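Local coordinates for conserved protein (Methanothermobacter thermautotrophicus, PDB 1I36) that is of unknown function but binds NADP and resembles 3-hydroxyacid dehydrogenases in structure, so that it is probably an NADP-dependent oxidoreductase, at residues 4-9 with 58-63; 25-30 with 45-50; 84-89 with 105-110. The protein carries 1 engineered substitution. All blocks are in the same frame, centred on the assembly; numbering follows the deposited sequence.

Contact 1 (4-9 with 58-63); sequences GFIGFG and PVVISA. With NAP (NADP nicotinamide-adenine-dinucleotide phosphate), chain C.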
loop_
_atom_site.group_PDB
_atom_site.type_symbol
_atom_site.label_atom_id
_atom_site.label_comp_id
_atom_site.label_asym_id
_atom_site.label_seq_id
_atom_site.Cartn_x
_atom_site.Cartn_y
_atom_site.Cartn_z
ATOM N N GLY A 4 2.461 14.694 -37.058
ATOM C CA GLY A 4 1.633 13.676 -37.699
ATOM C C GLY A 4 1.146 12.611 -36.731
ATOM O O GLY A 4 1.855 12.241 -35.803
ATOM N N PHE A 5 -0.077 12.137 -36.943
ATOM C CA PHE A 5 -0.668 11.113 -36.088
ATOM C C PHE A 5 -0.976 9.831 -36.860
ATOM O O PHE A 5 -1.580 9.870 -37.936
ATOM C CB PHE A 5 -1.992 11.620 -35.462
ATOM C CG PHE A 5 -1.803 12.597 -34.341
ATOM C CD1 PHE A 5 -1.514 13.931 -34.599
ATOM C CD2 PHE A 5 -1.857 12.170 -33.017
ATOM C CE1 PHE A 5 -1.274 14.830 -33.554
ATOM C CE2 PHE A 5 -1.620 13.069 -31.963
ATOM C CZ PHE A 5 -1.326 14.395 -32.232
ATOM N N ILE A 6 -0.521 8.702 -36.335
ATOM C CA ILE A 6 -0.859 7.411 -36.920
ATOM C C ILE A 6 -1.937 6.945 -35.947
ATOM O O ILE A 6 -1.674 6.771 -34.748
ATOM C CB ILE A 6 0.313 6.443 -36.919
ATOM C CG1 ILE A 6 1.497 7.042 -37.682
ATOM C CG2 ILE A 6 -0.121 5.134 -37.592
ATOM C CD1 ILE A 6 2.818 6.280 -37.414
ATOM N N GLY A 7 -3.145 6.770 -36.472
ATOM C CA GLY A 7 -4.302 6.423 -35.677
ATOM C C GLY A 7 -4.953 7.757 -35.328
ATOM O O GLY A 7 -4.272 8.788 -35.302
ATOM N N PHE A 8 -6.280 7.801 -35.204
ATOM C CA PHE A 8 -6.892 9.071 -34.825
ATOM C C PHE A 8 -8.121 8.824 -34.004
ATOM O O PHE A 8 -9.250 9.087 -34.423
ATOM C CB PHE A 8 -7.149 10.000 -36.026
ATOM C CG PHE A 8 -7.159 11.457 -35.662
ATOM C CD1 PHE A 8 -5.989 12.199 -35.684
ATOM C CD2 PHE A 8 -8.330 12.070 -35.240
ATOM C CE1 PHE A 8 -5.974 13.546 -35.277
ATOM C CE2 PHE A 8 -8.339 13.407 -34.834
ATOM C CZ PHE A 8 -7.155 14.141 -34.852
ATOM N N GLY A 9 -7.868 8.241 -32.843
ATOM C CA GLY A 9 -8.902 7.904 -31.892
ATOM C C GLY A 9 -8.979 8.926 -30.785
ATOM O O GLY A 9 -8.678 10.093 -31.012
ATOM N N PRO A 58 8.302 16.141 -38.610
ATOM C CA PRO A 58 9.407 16.056 -37.642
ATOM C C PRO A 58 9.029 15.308 -36.349
ATOM O O PRO A 58 9.906 14.815 -35.635
ATOM C CB PRO A 58 9.779 17.527 -37.411
ATOM C CG PRO A 58 8.495 18.248 -37.676
ATOM C CD PRO A 58 7.971 17.548 -38.899
ATOM N N VAL A 59 7.720 15.202 -36.092
ATOM C CA VAL A 59 7.187 14.476 -34.936
ATOM C C VAL A 59 6.000 13.647 -35.434
ATOM O O VAL A 59 5.032 14.177 -35.981
ATOM C CB VAL A 59 6.717 15.400 -33.761
ATOM C CG1 VAL A 59 6.227 14.526 -32.574
ATOM C CG2 VAL A 59 7.900 16.310 -33.274
ATOM N N VAL A 60 6.112 12.336 -35.253
ATOM C CA VAL A 60 5.089 11.391 -35.660
ATOM C C VAL A 60 4.650 10.646 -34.397
ATOM O O VAL A 60 5.481 10.038 -33.728
ATOM C CB VAL A 60 5.672 10.363 -36.628
ATOM C CG1 VAL A 60 4.580 9.341 -37.011
ATOM C CG2 VAL A 60 6.202 11.094 -37.915
ATOM N N ILE A 61 3.373 10.740 -34.054
ATOM C CA ILE A 61 2.861 10.077 -32.856
ATOM C C ILE A 61 1.967 8.899 -33.256
ATOM O O ILE A 61 1.031 9.063 -34.031
ATOM C CB ILE A 61 2.020 11.070 -31.979
ATOM C CG1 ILE A 61 2.917 12.227 -31.463
ATOM C CG2 ILE A 61 1.397 10.333 -30.803
ATOM C CD1 ILE A 61 2.127 13.364 -30.814
ATOM N N SER A 62 2.278 7.728 -32.706
ATOM C CA SER A 62 1.536 6.497 -32.954
ATOM C C SER A 62 0.583 6.300 -31.767
ATOM O O SER A 62 1.028 6.037 -30.655
ATOM C CB SER A 62 2.503 5.308 -33.007
ATOM O OG SER A 62 1.781 4.088 -33.101
ATOM N N ALA A 63 -0.713 6.432 -32.020
ATOM C CA ALA A 63 -1.737 6.290 -30.997
ATOM C C ALA A 63 -2.815 5.387 -31.596
ATOM O O ALA A 63 -3.911 5.841 -31.964
ATOM C CB ALA A 63 -2.316 7.663 -30.649
HETATM P PA NAP C . -9.230 4.437 -30.083
HETATM O O1A NAP C . -9.025 3.019 -29.853
HETATM O O2A NAP C . -9.730 5.551 -29.303
HETATM O O5B NAP C . -8.214 4.993 -31.287
HETATM C C5B NAP C . -7.136 4.217 -32.077
HETATM C C4B NAP C . -7.530 4.651 -33.411
HETATM O O4B NAP C . -6.319 3.899 -34.180
HETATM C C3B NAP C . -8.250 4.075 -34.237
HETATM O O3B NAP C . -8.783 5.328 -34.335
HETATM C C2B NAP C . -8.249 3.391 -35.547
HETATM O O2B NAP C . -8.743 3.624 -36.682
HETATM C C1B NAP C . -6.844 3.449 -35.484
HETATM N N9A NAP C . -6.218 2.191 -35.940
HETATM C C8A NAP C . -6.380 0.818 -35.728
HETATM N N7A NAP C . -5.561 0.111 -36.476
HETATM C C5A NAP C . -4.827 1.028 -37.203
HETATM C C6A NAP C . -3.789 0.898 -38.183
HETATM N N6A NAP C . -3.336 -0.293 -38.579
HETATM N N1A NAP C . -3.255 2.058 -38.727
HETATM C C2A NAP C . -3.710 3.284 -38.341
HETATM N N3A NAP C . -4.686 3.482 -37.431
HETATM C C4A NAP C . -5.202 2.299 -36.889
HETATM O O3 NAP C . -7.950 4.377 -29.013
HETATM P PN NAP C . -7.268 5.473 -27.908
HETATM O O1N NAP C . -8.113 5.485 -26.667
HETATM O O2N NAP C . -7.148 6.702 -28.700
HETATM O O5D NAP C . -5.794 5.058 -27.505
HETATM C C5D NAP C . -4.728 4.993 -28.486
HETATM C C4D NAP C . -3.525 4.333 -27.835
HETATM O O4D NAP C . -3.044 4.944 -26.600
HETATM C C3D NAP C . -3.737 2.846 -27.454
HETATM O O3D NAP C . -2.596 1.965 -27.705
HETATM C C2D NAP C . -4.086 2.852 -26.004
HETATM O O2D NAP C . -3.793 1.650 -25.353
HETATM C C1D NAP C . -3.281 4.068 -25.494
HETATM N N1N NAP C . -3.845 4.710 -24.295
HETATM C C2N NAP C . -5.138 5.249 -24.326
HETATM C C3N NAP C . -5.587 5.863 -23.108
HETATM C C7N NAP C . -6.906 6.467 -23.000
HETATM O O7N NAP C . -7.276 7.003 -21.939
HETATM N N7N NAP C . -7.776 6.477 -24.043
HETATM C C4N NAP C . -4.730 5.891 -21.986
HETATM C C5N NAP C . -3.486 5.359 -21.982
HETATM C C6N NAP C . -3.041 4.771 -23.137
HETATM P P2B NAP C . -10.201 2.857 -36.908
HETATM O O1X NAP C . -11.261 3.520 -36.074
HETATM O O2X NAP C . -10.356 3.073 -38.321
HETATM O O3X NAP C . -10.013 1.495 -36.452
HETATM O O HOH W 1 -5.735 7.765 -30.810
#

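Contact 2 (25-30 with 45-50); sequences EVVTSL and GVTETS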
loop_
_atom_site.group_PDB
_atom_site.type_symbol
_atom_site.label_atom_id
_atom_site.label_comp_id
_atom_site.label_asym_id
_atom_site.label_seq_id
_atom_site.Cartn_x
_atom_site.Cartn_y
_atom_site.Cartn_z
ATOM N N GLU A 25 0.339 22.713 -37.046
ATOM C CA GLU A 25 -0.418 22.045 -38.090
ATOM C C GLU A 25 -0.369 20.539 -37.789
ATOM O O GLU A 25 0.698 19.979 -37.682
ATOM C CB GLU A 25 0.189 22.272 -39.468
ATOM C CG GLU A 25 -0.854 21.955 -40.532
ATOM C CD GLU A 25 -0.276 21.493 -41.841
ATOM O OE1 GLU A 25 0.917 21.766 -42.117
ATOM O OE2 GLU A 25 -1.038 20.858 -42.607
ATOM N N VAL A 26 -1.517 19.916 -37.573
ATOM C CA VAL A 26 -1.577 18.489 -37.267
ATOM C C VAL A 26 -2.086 17.750 -38.495
ATOM O O VAL A 26 -3.034 18.211 -39.128
ATOM C CB VAL A 26 -2.490 18.237 -36.041
ATOM C CG1 VAL A 26 -1.979 19.042 -34.874
ATOM C CG2 VAL A 26 -3.895 18.720 -36.304
ATOM N N VAL A 27 -1.447 16.629 -38.845
ATOM C CA VAL A 27 -1.847 15.870 -40.040
ATOM C C VAL A 27 -2.018 14.379 -39.765
ATOM O O VAL A 27 -1.423 13.841 -38.842
ATOM C CB VAL A 27 -0.827 16.021 -41.232
ATOM C CG1 VAL A 27 -0.397 17.475 -41.430
ATOM C CG2 VAL A 27 0.364 15.119 -41.057
ATOM N N THR A 28 -2.828 13.717 -40.579
ATOM C CA THR A 28 -3.043 12.285 -40.409
ATOM C C THR A 28 -3.590 11.708 -41.726
ATOM O O THR A 28 -4.093 12.463 -42.554
ATOM C CB THR A 28 -4.062 12.015 -39.261
ATOM O OG1 THR A 28 -3.956 10.653 -38.860
ATOM C CG2 THR A 28 -5.476 12.270 -39.721
ATOM N N SER A 29 -3.462 10.390 -41.905
ATOM C CA SER A 29 -3.945 9.697 -43.095
ATOM C C SER A 29 -5.219 8.958 -42.742
ATOM O O SER A 29 -5.230 8.158 -41.808
ATOM C CB SER A 29 -2.898 8.702 -43.575
ATOM O OG SER A 29 -3.366 7.971 -44.687
ATOM N N LEU A 30 -6.296 9.217 -43.482
ATOM C CA LEU A 30 -7.585 8.565 -43.208
ATOM C C LEU A 30 -7.918 7.350 -44.088
ATOM O O LEU A 30 -8.989 6.753 -43.943
ATOM C CB LEU A 30 -8.725 9.576 -43.280
ATOM C CG LEU A 30 -8.718 10.693 -42.231
ATOM C CD1 LEU A 30 -9.823 11.684 -42.562
ATOM C CD2 LEU A 30 -8.915 10.120 -40.833
ATOM N N GLY A 45 -10.310 19.140 -37.419
ATOM C CA GLY A 45 -9.839 19.940 -38.544
ATOM C C GLY A 45 -8.397 19.640 -38.934
ATOM O O GLY A 45 -7.629 20.534 -39.310
ATOM N N VAL A 46 -8.027 18.366 -38.870
ATOM C CA VAL A 46 -6.676 17.959 -39.215
ATOM C C VAL A 46 -6.452 17.950 -40.712
ATOM O O VAL A 46 -7.389 17.840 -41.487
ATOM C CB VAL A 46 -6.342 16.549 -38.656
ATOM C CG1 VAL A 46 -6.429 16.554 -37.132
ATOM C CG2 VAL A 46 -7.284 15.521 -39.236
ATOM N N THR A 47 -5.202 18.098 -41.128
ATOM C CA THR A 47 -4.898 18.073 -42.541
ATOM C C THR A 47 -4.878 16.611 -42.982
ATOM O O THR A 47 -4.148 15.805 -42.421
ATOM C CB THR A 47 -3.549 18.747 -42.824
ATOM O OG1 THR A 47 -3.659 20.150 -42.534
ATOM C CG2 THR A 47 -3.141 18.552 -44.274
ATOM N N GLU A 48 -5.726 16.269 -43.948
ATOM C CA GLU A 48 -5.806 14.906 -44.468
ATOM C C GLU A 48 -4.758 14.741 -45.537
ATOM O O GLU A 48 -4.712 15.509 -46.493
ATOM C CB GLU A 48 -7.213 14.645 -44.991
ATOM C CG GLU A 48 -8.202 14.692 -43.845
ATOM C CD GLU A 48 -9.667 14.694 -44.260
ATOM O OE1 GLU A 48 -10.003 14.213 -45.372
ATOM O OE2 GLU A 48 -10.486 15.161 -43.444
ATOM N N THR A 49 -3.934 13.713 -45.406
ATOM C CA THR A 49 -2.847 13.525 -46.346
ATOM C C THR A 49 -2.487 12.059 -46.539
ATOM O O THR A 49 -3.179 11.183 -46.043
ATOM C CB THR A 49 -1.637 14.308 -45.848
ATOM O OG1 THR A 49 -0.609 14.302 -46.851
ATOM C CG2 THR A 49 -1.096 13.686 -44.550
ATOM N N SER A 50 -1.405 11.783 -47.265
ATOM C CA SER A 50 -1.013 10.394 -47.497
ATOM C C SER A 50 -0.270 9.843 -46.280
ATOM O O SER A 50 0.230 10.602 -45.446
ATOM C CB SER A 50 -0.127 10.272 -48.739
ATOM O OG SER A 50 1.183 10.780 -48.509
HETATM O O HOH W 2 -4.672 8.603 -47.059
HETATM O O HOH W 3 -6.079 11.265 -45.425
#

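Contact 3 (84-89 with 105-110); sequences YVDINN and GGFVDA. With NAP (NADP nicotinamide-adenine-dinucleotide phosphate), chain C.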
loop_
_atom_site.group_PDB
_atom_site.type_symbol
_atom_site.label_atom_id
_atom_site.label_comp_id
_atom_site.label_asym_id
_atom_site.label_seq_id
_atom_site.Cartn_x
_atom_site.Cartn_y
_atom_site.Cartn_z
ATOM N N TYR A 84 9.694 9.525 -33.583
ATOM C CA TYR A 84 8.524 8.647 -33.576
ATOM C C TYR A 84 8.176 8.423 -32.083
ATOM O O TYR A 84 8.991 7.923 -31.305
ATOM C CB TYR A 84 8.887 7.319 -34.236
ATOM C CG TYR A 84 7.693 6.392 -34.395
ATOM C CD1 TYR A 84 7.387 5.448 -33.399
ATOM C CD2 TYR A 84 6.928 6.415 -35.545
ATOM C CE1 TYR A 84 6.352 4.532 -33.567
ATOM C CE2 TYR A 84 5.891 5.517 -35.733
ATOM C CZ TYR A 84 5.611 4.571 -34.736
ATOM O OH TYR A 84 4.607 3.677 -34.933
ATOM N N VAL A 85 7.000 8.894 -31.703
ATOM C CA VAL A 85 6.505 8.825 -30.335
ATOM C C VAL A 85 5.436 7.756 -30.205
ATOM O O VAL A 85 4.358 7.873 -30.768
ATOM C CB VAL A 85 5.934 10.190 -29.930
ATOM C CG1 VAL A 85 5.582 10.212 -28.451
ATOM C CG2 VAL A 85 6.980 11.286 -30.235
ATOM N N ASP A 86 5.768 6.682 -29.511
ATOM C CA ASP A 86 4.817 5.600 -29.330
ATOM C C ASP A 86 4.115 5.789 -27.975
ATOM O O ASP A 86 4.745 5.736 -26.914
ATOM C CB ASP A 86 5.510 4.240 -29.429
ATOM C CG ASP A 86 4.499 3.082 -29.479
ATOM O OD1 ASP A 86 3.690 2.937 -28.542
ATOM O OD2 ASP A 86 4.495 2.326 -30.458
ATOM N N ILE A 87 2.800 5.965 -28.036
ATOM C CA ILE A 87 2.033 6.202 -26.828
ATOM C C ILE A 87 1.045 5.063 -26.564
ATOM O O ILE A 87 0.191 5.158 -25.698
ATOM C CB ILE A 87 1.353 7.601 -26.897
ATOM C CG1 ILE A 87 1.080 8.145 -25.501
ATOM C CG2 ILE A 87 0.077 7.551 -27.755
ATOM C CD1 ILE A 87 0.800 9.676 -25.504
ATOM N N ASN A 88 1.268 3.931 -27.219
ATOM C CA ASN A 88 0.383 2.784 -27.050
ATOM C C ASN A 88 0.608 2.004 -25.747
ATOM O O ASN A 88 1.717 1.953 -25.208
ATOM C CB ASN A 88 0.491 1.842 -28.242
ATOM C CG ASN A 88 0.219 2.540 -29.561
ATOM O OD1 ASN A 88 -0.902 2.938 -29.839
ATOM N ND2 ASN A 88 1.262 2.713 -30.365
ATOM N N ASN A 89 -0.446 1.364 -25.261
ATOM C CA ASN A 89 -0.316 0.584 -24.033
ATOM C C ASN A 89 0.230 -0.787 -24.360
ATOM O O ASN A 89 -0.530 -1.731 -24.534
ATOM C CB ASN A 89 -1.656 0.456 -23.290
ATOM C CG ASN A 89 -1.514 -0.289 -21.966
ATOM O OD1 ASN A 89 -0.470 -0.207 -21.296
ATOM N ND2 ASN A 89 -2.549 -1.057 -21.602
ATOM N N GLY A 105 15.077 6.967 -37.532
ATOM C CA GLY A 105 14.589 8.084 -36.754
ATOM C C GLY A 105 14.846 7.920 -35.281
ATOM O O GLY A 105 15.497 6.983 -34.876
ATOM N N GLY A 106 14.419 8.894 -34.491
ATOM C CA GLY A 106 14.586 8.789 -33.059
ATOM C C GLY A 106 13.273 8.237 -32.513
ATOM O O GLY A 106 12.197 8.540 -33.038
ATOM N N PHE A 107 13.346 7.407 -31.481
ATOM C CA PHE A 107 12.134 6.826 -30.915
ATOM C C PHE A 107 11.952 7.343 -29.498
ATOM O O PHE A 107 12.893 7.363 -28.724
ATOM C CB PHE A 107 12.253 5.307 -30.866
ATOM C CG PHE A 107 11.014 4.617 -30.344
ATOM C CD1 PHE A 107 10.800 4.481 -28.982
ATOM C CD2 PHE A 107 10.109 4.054 -31.214
ATOM C CE1 PHE A 107 9.686 3.769 -28.493
ATOM C CE2 PHE A 107 8.983 3.330 -30.732
ATOM C CZ PHE A 107 8.795 3.195 -29.370
ATOM N N VAL A 108 10.717 7.677 -29.150
ATOM C CA VAL A 108 10.374 8.140 -27.805
ATOM C C VAL A 108 9.254 7.284 -27.230
ATOM O O VAL A 108 8.230 7.077 -27.882
ATOM C CB VAL A 108 9.882 9.620 -27.841
ATOM C CG1 VAL A 108 9.438 10.075 -26.413
ATOM C CG2 VAL A 108 11.065 10.531 -28.300
ATOM N N ASP A 109 9.477 6.746 -26.032
ATOM C CA ASP A 109 8.450 5.925 -25.345
ATOM C C ASP A 109 7.652 6.959 -24.524
ATOM O O ASP A 109 8.209 7.536 -23.603
ATOM C CB ASP A 109 9.184 4.954 -24.413
ATOM C CG ASP A 109 8.259 4.140 -23.540
ATOM O OD1 ASP A 109 7.021 4.175 -23.741
ATOM O OD2 ASP A 109 8.784 3.463 -22.633
ATOM N N ALA A 110 6.412 7.276 -24.913
ATOM C CA ALA A 110 5.612 8.229 -24.117
ATOM C C ALA A 110 4.590 7.376 -23.361
ATOM O O ALA A 110 4.076 6.423 -23.917
ATOM C CB ALA A 110 4.883 9.216 -25.043
HETATM P PA NAP C . -9.230 4.437 -30.083
HETATM O O1A NAP C . -9.025 3.019 -29.853
HETATM O O2A NAP C . -9.730 5.551 -29.303
HETATM O O5B NAP C . -8.214 4.993 -31.287
HETATM C C5B NAP C . -7.136 4.217 -32.077
HETATM C C4B NAP C . -7.530 4.651 -33.411
HETATM O O4B NAP C . -6.319 3.899 -34.180
HETATM C C3B NAP C . -8.250 4.075 -34.237
HETATM O O3B NAP C . -8.783 5.328 -34.335
HETATM C C2B NAP C . -8.249 3.391 -35.547
HETATM O O2B NAP C . -8.743 3.624 -36.682
HETATM C C1B NAP C . -6.844 3.449 -35.484
HETATM N N9A NAP C . -6.218 2.191 -35.940
HETATM C C8A NAP C . -6.380 0.818 -35.728
HETATM N N7A NAP C . -5.561 0.111 -36.476
HETATM C C5A NAP C . -4.827 1.028 -37.203
HETATM C C6A NAP C . -3.789 0.898 -38.183
HETATM N N6A NAP C . -3.336 -0.293 -38.579
HETATM N N1A NAP C . -3.255 2.058 -38.727
HETATM C C2A NAP C . -3.710 3.284 -38.341
HETATM N N3A NAP C . -4.686 3.482 -37.431
HETATM C C4A NAP C . -5.202 2.299 -36.889
HETATM O O3 NAP C . -7.950 4.377 -29.013
HETATM P PN NAP C . -7.268 5.473 -27.908
HETATM O O1N NAP C . -8.113 5.485 -26.667
HETATM O O2N NAP C . -7.148 6.702 -28.700
HETATM O O5D NAP C . -5.794 5.058 -27.505
HETATM C C5D NAP C . -4.728 4.993 -28.486
HETATM C C4D NAP C . -3.525 4.333 -27.835
HETATM O O4D NAP C . -3.044 4.944 -26.600
HETATM C C3D NAP C . -3.737 2.846 -27.454
HETATM O O3D NAP C . -2.596 1.965 -27.705
HETATM C C2D NAP C . -4.086 2.852 -26.004
HETATM O O2D NAP C . -3.793 1.650 -25.353
HETATM C C1D NAP C . -3.281 4.068 -25.494
HETATM N N1N NAP C . -3.845 4.710 -24.295
HETATM C C2N NAP C . -5.138 5.249 -24.326
HETATM C C3N NAP C . -5.587 5.863 -23.108
HETATM C C7N NAP C . -6.906 6.467 -23.000
HETATM O O7N NAP C . -7.276 7.003 -21.939
HETATM N N7N NAP C . -7.776 6.477 -24.043
HETATM C C4N NAP C . -4.730 5.891 -21.986
HETATM C C5N NAP C . -3.486 5.359 -21.982
HETATM C C6N NAP C . -3.041 4.771 -23.137
HETATM P P2B NAP C . -10.201 2.857 -36.908
HETATM O O1X NAP C . -11.261 3.520 -36.074
HETATM O O2X NAP C . -10.356 3.073 -38.321
HETATM O O3X NAP C . -10.013 1.495 -36.452
HETATM O O HOH W 4 2.894 3.738 -23.326
#

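Contact 1 (4-9 with 58-63)
The carbonyl oxygen of G4 is met twice from the neighbouring strand: I61 N hydrogen-bonds to G4 O at 2.8 Å, almost straight at the hydrogen (171°), and V60 CA turns its hydrogen to G4 O from 3.3 Å. I61 O is held likewise by I6 N and F5 CA, and the bonds from G4 N to V59 O and from A63 N to I6 O complete the parallel pairing.

F5 and I61 lie side by side on one face of the sheet. Chi1 of -75° sets F5 CG beside its own backbone N, and CE2 and CZ of the F5 ring each lie 3.9 Å from I61 CD1. The ring also meets A12, A16 and L19 of helix 10-21, so an alanine at F5 would probably open a gap beneath that helix and strip I61 CD1 of its aromatic neighbour. On the other face, I6 CD1 rests on V60 CG1 at 3.6 Å.

Beyond the strands, a beta carbon on G7 would strike A63 O, and one on G9 would strike NADP, as expected of a Rossmann-type glycine-rich turn. A water accepts from G9 N and donates to A63 O and, at 2.8 Å, to NADP O2N. Backbone groups and water, rather than charged side chains, thus meet the pyrophosphate here.

Contact 2 (25-30 with 45-50)
T47 OG1 donates to E25 OE2 over 2.7 Å, using the carboxylate lone pair that faces away from the other oxygen. The two side chains meet at about a right angle, and the threonine hydroxyl is brought there by its position beside the backbone N (chi1 -67°). The methyl-bearing side of T47 serves the apolar neighbour instead: V27 CG1 lies 3.7 Å from T47 CB, the two side chains pointing the same way, while V27 CG2 touches T49 CG2.

V46 points toward the other strand and wedges between two branched residues. V46 CG1 presses on V26 CG2 at 3.4 Å, tighter than usual for two carbons, and V46 CG2 meets T28 CG2 at 3.8 Å. Farther along, L30 CD1 covers the flat end of E48, 3.5 Å from E48 CD.

The backbones beneath these side chains pair in parallel, through T47 N to V26 O, T28 N to T47 O and T49 N to T28 O. Helix 35-44 makes the connection, giving the second beta-alpha-beta unit of a Rossmann domain; the NADP-binding residues R33, S34 and T37 follow strand 25-28. Past the strands, T49 O accepts from two waters: one also bonds S29 OG, and the other accepts from L30 N at 2.8 Å.

A second shell fixes the polar ends. T28 OG1 bonds F5 O of the adjoining strand, and the E48 carboxylate forms a salt bridge with R42 of the connecting helix. T49 OG1 bonds D53, and S50, the N-cap of helix 51-55, caps D53 N with its hydroxyl, a place that suits the short side chain of serine.

Contact 3 (84-89 with 105-110)
F107 sets one rim of its ring against the notch between Y84 and D86, which share a face of the sheet because they are two residues apart on one strand. That rim faces both: F107 CE2 lies 3.8 Å from Y84 CD1, and the next atom, F107 CZ, comes within 3.4 Å of D86 CB. The rings of Y84 and F107 are near parallel, at 28°, but slid so far apart that they barely overlap; helix 69-77 offers Y84 the small side chains of A72, A73 and A76.

V85 and V108 share the other face, V85 CG2 settling against V108 CB. The methyl of A110, pointing at the neighbouring strand, sits in the corner made by V85 CG1, at 3.6 Å, and I87 CG1, at 4.0 Å. Below run four parallel-strand hydrogen bonds, the shortest being Y84 N to G106 O at 2.7 Å, in a beta-alpha-beta crossover made through helix 92-101.

D86 also shapes the turn that follows. D86 CG is anti to the backbone N (chi1 -170°), and D86 OD1 accepts from N88 N at 2.9 Å, an Asx turn. N88 ND2 donates to S62 OG and, weakly, to both D86 oxygens. Those bonds help fix the rotation of the amide, whose other end, N88 OD1, accepts from NADP ribose O3D at 2.9 Å; D86 is thus a second-shell residue of the cofactor site.

In the fold
From the N terminus, strand 2-6 comes first, and its partner 59-62 does not arrive until more than fifty residues later; contact 1 closes that long loop. Within it lies contact 2, whose short loop around helix 35-44 joins strand 25-28 to strand 47-48, an outermost strand of the sheet. Contact 3 opens only after contact 1 has closed and brings 106-112 beside 83-86 through helix 92-101. No loops cross. Contact 1 touches both others, since strand 2-6 neighbours 25-28 and 59-62 neighbours 83-86, whereas contacts 2 and 3 stay about 12 Å apart at their nearest atoms. Contacts 1 and 3 both touch NADP.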